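Local coordinates for fucolectin-related protein (PDB 2WMF) that probably hydrolyses fucosylated blood-group antigen glycans of the host, as the catalytic module of a family 98 glycoside hydrolase from Streptococcus pneumoniae, at residues N476-R485 / V571-I581; V27-N35 / C170-I178. All coordinates share one frame; numbering follows the deposited sequence.

Interaction 1. Residues N476-R485 / V571-I581; sequences NLHILLNNYR and VNHNGMVEMSI
Asn483 lays its side-chain amide flat over the His573 imidazole, with the two planes 13° apart and ND2 above the ring centre. CG of Asn483 sits between its own backbone N and carbonyl carbon (chi1 71°), and this turns the amide back over the ring. OD1 of Asn483 accepts from Gly575 N at 2.8 Å, almost in line with its C=O bond. ND2 of Asn483 gives a hydrogen bond to His573 O at 3.0 Å, arriving from above that carbonyl plane. A second asparagine answers from the other segment. Asn574 OD1 takes the N-H of Arg485 on a lone pair at 2.9 Å, while Asn574 ND2 donates to Arg485 O at 3.0 Å. Asn482 OD1 accepts from Tyr484 N, an Asx turn that spans Asn483. Strands 477-482 and 576-580 run antiparallel as neighbours in a six-stranded sheet of the C-terminal domain. Paired backbone bonds join Ile479 to Met579 and Leu481 to Val577. Strand 467-472 flanks 477-482 on its other edge. Ile479, Leu481, Val577 and Met579 share one face, which turns to a second six-stranded antiparallel sheet. There Ile479 touches Leu533, and Leu481 CD1 reaches tip to tip to Val571 CG2 of strand 566-573, so the two sheets pack as in a beta-sandwich. Segment 571-581 passes from one sheet to the other. Leu481 CD1 also touches Met579 CE at 3.9 Å. On the other face Leu480 CD1 meets Met576 CE very tightly, at 3.2 Å, and lies alongside Glu578 CG at 3.7 Å. Helix 307-322 touches Leu480 and Asn482 on this face, through His319 and Pro315.

Interaction 2. Residues V27-N35 / C170-I178; sequences VQMRTTINN and CAKYGAHFI
The backbone of 27-35 runs without regular structure past the turn between helix 159-172 and strand 176-180, and Arg30 N bonds to Gly174 O at 2.7 Å in an almost straight line (178°). Gly174 has positive phi, and Met29 CA and Gln28 O pack close against its backbone. The Arg30 side chain stretches out from CG to NE alongside Tyr173. Its NE donates to Tyr173 O at 2.9 Å, and its guanidinium stands nearly perpendicular to the tyrosine ring. Its NH1 and NH2 bond to carbonyls of Leu143, Tyr140 and Phe137. Three residues of 27-35 meet the ring of His176, which lies on a strand of the eight-stranded parallel barrel. Ile33 CD1 makes a CH-pi contact over the centre of this ring, 3.5 Å from the centroid. Thr31 O lies in the ring plane, 3.3 Å from CE1 of His176. Met29 is bent at chi2 and chi3, curling its CE to within 3.3 Å of His176 CE1. A water bridges His176 ND1 and Thr31 OG1. The carbonyl oxygens probably stabilise the Arg30 charge and fix the group's rotation, tying the N-terminal segment to the barrel end where strands 143-149 and 176-180 begin.

Interaction 2 comes first along the chain and closes before interaction 1 opens. Their centres are 36 Å apart and their nearest atoms about 15 Å, so they do not touch. Interaction 2 belongs to the parallel eight-stranded barrel of the family 98 domain, where it joins the segment leading into the first strand, 39-45, to the fifth, 176-180. Interaction 1 belongs to the C-terminal domain, where it sets the last strand, 576-580, beside 477-482. The two therefore share no sheet. Each ties one end of the modelled chain into its own domain. Helix 307-322, which comes later than the last barrel strand, 289-293, touches interaction 1, so the barrel domain and the C-terminal domain meet there.

Interaction 1. Residues N476-R485 / V571-I581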
# COMPACT_ATOMS: atom_id res chain seq x y z
N ASN A 476 -29.19 -4.20 5.53
CA ASN A 476 -28.74 -4.47 4.19
C ASN A 476 -27.29 -4.88 4.23
O ASN A 476 -26.60 -4.69 5.24
CB ASN A 476 -28.94 -3.24 3.30
CG ASN A 476 -28.07 -2.07 3.73
OD1 ASN A 476 -26.85 -2.11 3.52
ND2 ASN A 476 -28.66 -1.05 4.35
N LEU A 477 -26.85 -5.46 3.13
CA LEU A 477 -25.45 -5.75 2.86
C LEU A 477 -24.95 -4.84 1.74
O LEU A 477 -25.65 -4.70 0.70
CB LEU A 477 -25.30 -7.21 2.45
CG LEU A 477 -25.69 -8.31 3.42
CD1 LEU A 477 -25.49 -9.65 2.69
CD2 LEU A 477 -24.97 -8.21 4.75
N HIS A 478 -23.76 -4.25 1.91
CA HIS A 478 -23.15 -3.55 0.79
C HIS A 478 -21.96 -4.33 0.34
O HIS A 478 -21.12 -4.68 1.16
CB HIS A 478 -22.73 -2.12 1.08
CG HIS A 478 -22.14 -1.47 -0.13
ND1 HIS A 478 -22.89 -0.82 -1.08
CD2 HIS A 478 -20.88 -1.55 -0.63
CE1 HIS A 478 -22.10 -0.44 -2.08
NE2 HIS A 478 -20.87 -0.86 -1.83
N ILE A 479 -21.90 -4.62 -0.97
CA ILE A 479 -20.85 -5.49 -1.50
C ILE A 479 -20.09 -4.73 -2.59
O ILE A 479 -20.70 -4.18 -3.52
CB ILE A 479 -21.44 -6.83 -2.05
CG1 ILE A 479 -22.11 -7.64 -0.88
CG2 ILE A 479 -20.35 -7.68 -2.72
CD1 ILE A 479 -23.37 -8.28 -1.22
N LEU A 480 -18.77 -4.70 -2.45
CA LEU A 480 -17.85 -4.16 -3.44
C LEU A 480 -17.00 -5.33 -4.00
O LEU A 480 -16.45 -6.13 -3.24
CB LEU A 480 -16.92 -3.11 -2.79
CG LEU A 480 -15.77 -2.55 -3.60
CD1 LEU A 480 -16.34 -1.78 -4.81
CD2 LEU A 480 -14.90 -1.63 -2.77
N LEU A 481 -17.00 -5.44 -5.34
CA LEU A 481 -16.14 -6.39 -6.07
C LEU A 481 -15.24 -5.58 -6.98
O LEU A 481 -15.68 -4.61 -7.64
CB LEU A 481 -16.97 -7.35 -6.92
CG LEU A 481 -18.13 -8.14 -6.30
CD1 LEU A 481 -18.91 -8.98 -7.40
CD2 LEU A 481 -17.66 -8.98 -5.09
N ASN A 482 -13.97 -5.99 -7.06
CA ASN A 482 -13.17 -5.39 -8.11
C ASN A 482 -12.12 -6.39 -8.57
O ASN A 482 -11.35 -6.93 -7.75
CB ASN A 482 -12.53 -4.06 -7.63
CG ASN A 482 -12.06 -3.18 -8.79
OD1 ASN A 482 -11.45 -3.69 -9.74
ND2 ASN A 482 -12.27 -1.84 -8.69
N ASN A 483 -12.09 -6.66 -9.88
CA ASN A 483 -11.10 -7.55 -10.43
C ASN A 483 -10.30 -6.94 -11.59
O ASN A 483 -9.76 -7.67 -12.42
CB ASN A 483 -11.78 -8.88 -10.85
CG ASN A 483 -12.67 -8.71 -12.08
OD1 ASN A 483 -12.87 -7.60 -12.59
ND2 ASN A 483 -13.20 -9.82 -12.55
N TYR A 484 -10.18 -5.62 -11.62
CA TYR A 484 -9.66 -4.94 -12.83
C TYR A 484 -8.24 -5.44 -13.15
O TYR A 484 -7.34 -5.37 -12.29
CB TYR A 484 -9.61 -3.41 -12.64
CG TYR A 484 -9.34 -2.66 -13.96
CD1 TYR A 484 -10.25 -2.71 -15.00
CD2 TYR A 484 -8.17 -1.96 -14.15
CE1 TYR A 484 -9.99 -2.11 -16.19
CE2 TYR A 484 -7.91 -1.31 -15.36
CZ TYR A 484 -8.85 -1.36 -16.37
OH TYR A 484 -8.61 -0.74 -17.59
N ARG A 485 -8.05 -5.99 -14.35
CA ARG A 485 -6.73 -6.38 -14.80
C ARG A 485 -6.74 -6.27 -16.31
O ARG A 485 -7.46 -7.02 -16.96
CB ARG A 485 -6.38 -7.82 -14.37
CG ARG A 485 -4.94 -8.22 -14.78
CD ARG A 485 -4.61 -9.65 -14.48
NE ARG A 485 -5.24 -10.55 -15.45
CZ ARG A 485 -5.94 -11.63 -15.16
NH1 ARG A 485 -6.06 -12.05 -13.90
NH2 ARG A 485 -6.51 -12.33 -16.15
N VAL A 571 -21.47 -12.64 -11.50
CA VAL A 571 -21.06 -11.35 -12.06
C VAL A 571 -19.88 -11.61 -13.00
O VAL A 571 -18.86 -12.12 -12.58
CB VAL A 571 -20.63 -10.34 -10.97
CG1 VAL A 571 -20.28 -9.00 -11.59
CG2 VAL A 571 -21.77 -10.18 -9.92
N ASN A 572 -20.01 -11.26 -14.27
CA ASN A 572 -18.89 -11.34 -15.24
C ASN A 572 -18.36 -9.93 -15.45
O ASN A 572 -19.11 -9.04 -15.86
CB ASN A 572 -19.39 -11.89 -16.58
CG ASN A 572 -20.40 -12.96 -16.39
OD1 ASN A 572 -21.62 -12.76 -16.64
ND2 ASN A 572 -19.95 -14.08 -15.85
N HIS A 573 -17.10 -9.70 -15.11
CA HIS A 573 -16.64 -8.32 -15.02
C HIS A 573 -15.14 -8.20 -15.30
O HIS A 573 -14.43 -9.17 -15.16
CB HIS A 573 -17.07 -7.66 -13.70
CG HIS A 573 -16.47 -8.21 -12.43
ND1 HIS A 573 -16.65 -9.51 -11.97
CD2 HIS A 573 -15.79 -7.57 -11.45
CE1 HIS A 573 -16.10 -9.62 -10.77
NE2 HIS A 573 -15.53 -8.47 -10.45
N ASN A 574 -14.72 -7.00 -15.67
CA ASN A 574 -13.31 -6.62 -15.62
C ASN A 574 -13.29 -5.20 -15.10
O ASN A 574 -13.42 -4.25 -15.86
CB ASN A 574 -12.61 -6.76 -16.96
CG ASN A 574 -11.09 -6.65 -16.83
OD1 ASN A 574 -10.60 -6.22 -15.81
ND2 ASN A 574 -10.34 -7.09 -17.86
N GLY A 575 -13.25 -5.08 -13.78
CA GLY A 575 -13.43 -3.78 -13.14
C GLY A 575 -14.27 -3.90 -11.87
O GLY A 575 -14.42 -4.99 -11.28
N MET A 576 -14.79 -2.73 -11.47
CA MET A 576 -15.57 -2.56 -10.25
C MET A 576 -17.06 -2.92 -10.48
O MET A 576 -17.65 -2.53 -11.50
CB MET A 576 -15.46 -1.10 -9.79
CG MET A 576 -16.03 -0.88 -8.38
SD MET A 576 -15.90 0.86 -7.87
CE MET A 576 -15.44 1.03 -6.13
N VAL A 577 -17.65 -3.59 -9.48
CA VAL A 577 -19.10 -3.80 -9.40
C VAL A 577 -19.48 -3.56 -7.94
O VAL A 577 -18.79 -4.03 -7.03
CB VAL A 577 -19.54 -5.23 -9.90
CG1 VAL A 577 -21.06 -5.47 -9.76
CG2 VAL A 577 -19.10 -5.43 -11.32
N GLU A 578 -20.55 -2.81 -7.71
CA GLU A 578 -21.05 -2.52 -6.35
C GLU A 578 -22.52 -2.90 -6.27
O GLU A 578 -23.26 -2.70 -7.22
CB GLU A 578 -20.95 -1.02 -6.05
CG GLU A 578 -19.56 -0.46 -6.03
CD GLU A 578 -19.49 0.97 -5.53
OE1 GLU A 578 -19.61 1.90 -6.40
OE2 GLU A 578 -19.28 1.15 -4.29
N MET A 579 -22.94 -3.44 -5.12
CA MET A 579 -24.35 -3.86 -4.91
C MET A 579 -24.80 -3.52 -3.52
O MET A 579 -24.00 -3.54 -2.62
CB MET A 579 -24.46 -5.37 -4.93
CG MET A 579 -24.09 -6.01 -6.15
SD MET A 579 -24.08 -7.79 -5.82
CE MET A 579 -22.68 -8.03 -6.90
N SER A 580 -26.09 -3.23 -3.38
CA SER A 580 -26.76 -3.12 -2.07
C SER A 580 -27.90 -4.14 -2.13
O SER A 580 -28.68 -4.17 -3.09
CB SER A 580 -27.32 -1.71 -1.89
OG SER A 580 -27.99 -1.56 -0.66
N ILE A 581 -27.97 -5.01 -1.12
CA ILE A 581 -28.94 -6.11 -1.07
C ILE A 581 -29.71 -6.04 0.28
O ILE A 581 -29.02 -6.07 1.31
CB ILE A 581 -28.20 -7.47 -1.19
CG1 ILE A 581 -27.31 -7.50 -2.46
CG2 ILE A 581 -29.17 -8.67 -1.17
CD1 ILE A 581 -26.56 -8.85 -2.68

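Interaction 2. Residues V27-N35 / C170-I178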
# COMPACT_ATOMS: atom_id res chain seq x y z
N VAL A 27 1.42 24.80 17.05
CA VAL A 27 1.47 24.98 15.55
C VAL A 27 0.42 24.05 14.94
O VAL A 27 0.27 22.91 15.38
CB VAL A 27 2.85 24.60 15.00
CG1 VAL A 27 2.93 24.84 13.49
CG2 VAL A 27 3.91 25.39 15.75
N GLN A 28 -0.31 24.52 13.94
CA GLN A 28 -1.29 23.64 13.35
C GLN A 28 -0.59 22.74 12.33
O GLN A 28 0.37 23.15 11.69
CB GLN A 28 -2.41 24.41 12.69
CG GLN A 28 -3.48 23.52 12.05
CD GLN A 28 -4.58 24.31 11.46
OE1 GLN A 28 -4.41 25.46 11.19
NE2 GLN A 28 -5.73 23.69 11.25
N MET A 29 -1.05 21.50 12.27
CA MET A 29 -0.51 20.57 11.30
C MET A 29 -0.85 21.06 9.89
O MET A 29 -1.96 21.55 9.59
CB MET A 29 -1.05 19.17 11.57
CG MET A 29 -0.65 18.59 12.91
SD MET A 29 1.11 18.36 13.11
CE MET A 29 1.49 17.15 11.82
N ARG A 30 0.14 20.92 9.01
CA ARG A 30 -0.02 21.30 7.62
C ARG A 30 -0.89 20.34 6.79
O ARG A 30 -1.42 20.73 5.76
CB ARG A 30 1.35 21.43 6.95
CG ARG A 30 2.19 22.57 7.53
CD ARG A 30 3.51 22.82 6.71
NE ARG A 30 4.23 23.99 7.25
CZ ARG A 30 4.88 24.90 6.55
NH1 ARG A 30 5.02 24.84 5.25
NH2 ARG A 30 5.37 25.96 7.19
N THR A 31 -0.94 19.09 7.24
CA THR A 31 -1.78 18.03 6.67
C THR A 31 -2.42 17.29 7.83
O THR A 31 -1.74 17.01 8.81
CB THR A 31 -0.94 17.02 5.83
OG1 THR A 31 -0.08 17.74 4.93
CG2 THR A 31 -1.87 16.03 5.07
N THR A 32 -3.72 17.01 7.74
CA THR A 32 -4.42 16.19 8.70
C THR A 32 -4.38 14.75 8.14
O THR A 32 -4.92 14.49 7.07
CB THR A 32 -5.85 16.65 8.89
OG1 THR A 32 -5.82 17.96 9.48
CG2 THR A 32 -6.63 15.72 9.77
N ILE A 33 -3.68 13.89 8.86
CA ILE A 33 -3.52 12.48 8.47
C ILE A 33 -3.98 11.61 9.62
O ILE A 33 -3.41 11.67 10.72
CB ILE A 33 -2.03 12.11 8.14
CG1 ILE A 33 -1.45 13.07 7.11
CG2 ILE A 33 -1.97 10.64 7.68
CD1 ILE A 33 0.05 12.88 6.81
N ASN A 34 -5.02 10.80 9.39
CA ASN A 34 -5.54 9.87 10.36
C ASN A 34 -6.49 8.94 9.61
O ASN A 34 -6.68 9.08 8.39
CB ASN A 34 -6.26 10.56 11.53
CG ASN A 34 -7.38 11.47 11.08
OD1 ASN A 34 -8.30 11.02 10.41
ND2 ASN A 34 -7.34 12.77 11.49
N ASN A 35 -7.09 7.98 10.31
CA ASN A 35 -8.01 7.05 9.66
C ASN A 35 -9.17 7.70 8.92
O ASN A 35 -9.63 7.16 7.90
CB ASN A 35 -8.48 5.94 10.59
CG ASN A 35 -9.38 6.46 11.72
OD1 ASN A 35 -9.19 7.58 12.21
ND2 ASN A 35 -10.27 5.62 12.18
N CYS A 170 10.59 19.34 10.86
CA CYS A 170 9.20 19.13 10.50
C CYS A 170 8.27 19.49 11.64
O CYS A 170 7.26 20.14 11.43
CB CYS A 170 8.99 17.67 10.06
SG CYS A 170 9.70 17.32 8.41
N ALA A 171 8.61 19.07 12.86
CA ALA A 171 7.74 19.30 14.03
C ALA A 171 7.60 20.80 14.30
O ALA A 171 6.54 21.26 14.77
CB ALA A 171 8.30 18.56 15.28
N LYS A 172 8.65 21.55 14.02
CA LYS A 172 8.63 23.01 14.22
C LYS A 172 7.55 23.69 13.37
O LYS A 172 6.95 24.73 13.76
CB LYS A 172 10.03 23.55 13.95
CG LYS A 172 10.18 25.04 14.06
CD LYS A 172 11.66 25.48 13.93
CE LYS A 172 11.79 27.00 13.75
NZ LYS A 172 13.15 27.41 13.41
N TYR A 173 7.28 23.11 12.20
CA TYR A 173 6.42 23.72 11.20
C TYR A 173 5.11 22.94 10.95
O TYR A 173 4.41 23.24 10.01
CB TYR A 173 7.20 23.90 9.87
CG TYR A 173 8.28 24.99 9.99
CD1 TYR A 173 7.91 26.33 9.94
CD2 TYR A 173 9.61 24.68 10.25
CE1 TYR A 173 8.86 27.34 10.10
CE2 TYR A 173 10.57 25.67 10.42
CZ TYR A 173 10.20 27.01 10.35
OH TYR A 173 11.09 28.07 10.52
N GLY A 174 4.80 21.94 11.79
CA GLY A 174 3.57 21.18 11.62
C GLY A 174 3.58 20.27 10.40
O GLY A 174 2.52 19.89 9.91
N ALA A 175 4.78 19.92 9.95
CA ALA A 175 4.96 19.12 8.77
C ALA A 175 5.17 17.64 9.10
O ALA A 175 5.27 17.26 10.29
CB ALA A 175 6.14 19.67 7.97
N HIS A 176 5.23 16.81 8.05
CA HIS A 176 5.47 15.36 8.23
C HIS A 176 6.79 14.90 7.58
O HIS A 176 7.11 15.31 6.47
CB HIS A 176 4.33 14.54 7.62
CG HIS A 176 3.05 14.59 8.42
ND1 HIS A 176 2.06 15.53 8.19
CD2 HIS A 176 2.63 13.81 9.44
CE1 HIS A 176 1.08 15.33 9.06
NE2 HIS A 176 1.40 14.28 9.83
N PHE A 177 7.49 14.04 8.29
CA PHE A 177 8.65 13.32 7.80
C PHE A 177 8.16 11.91 7.51
O PHE A 177 7.65 11.21 8.40
CB PHE A 177 9.76 13.28 8.85
CG PHE A 177 11.07 12.65 8.36
CD1 PHE A 177 12.01 13.42 7.71
CD2 PHE A 177 11.30 11.27 8.49
CE1 PHE A 177 13.20 12.88 7.24
CE2 PHE A 177 12.47 10.71 8.04
CZ PHE A 177 13.42 11.50 7.40
N ILE A 178 8.31 11.50 6.25
CA ILE A 178 7.79 10.19 5.77
C ILE A 178 8.98 9.33 5.34
O ILE A 178 9.71 9.69 4.40
CB ILE A 178 6.78 10.35 4.62
CG1 ILE A 178 5.64 11.28 5.05
CG2 ILE A 178 6.23 8.95 4.15
CD1 ILE A 178 4.54 11.44 4.02
O HOH W 1 4.23 26.57 9.80
O HOH W 2 2.06 17.87 6.56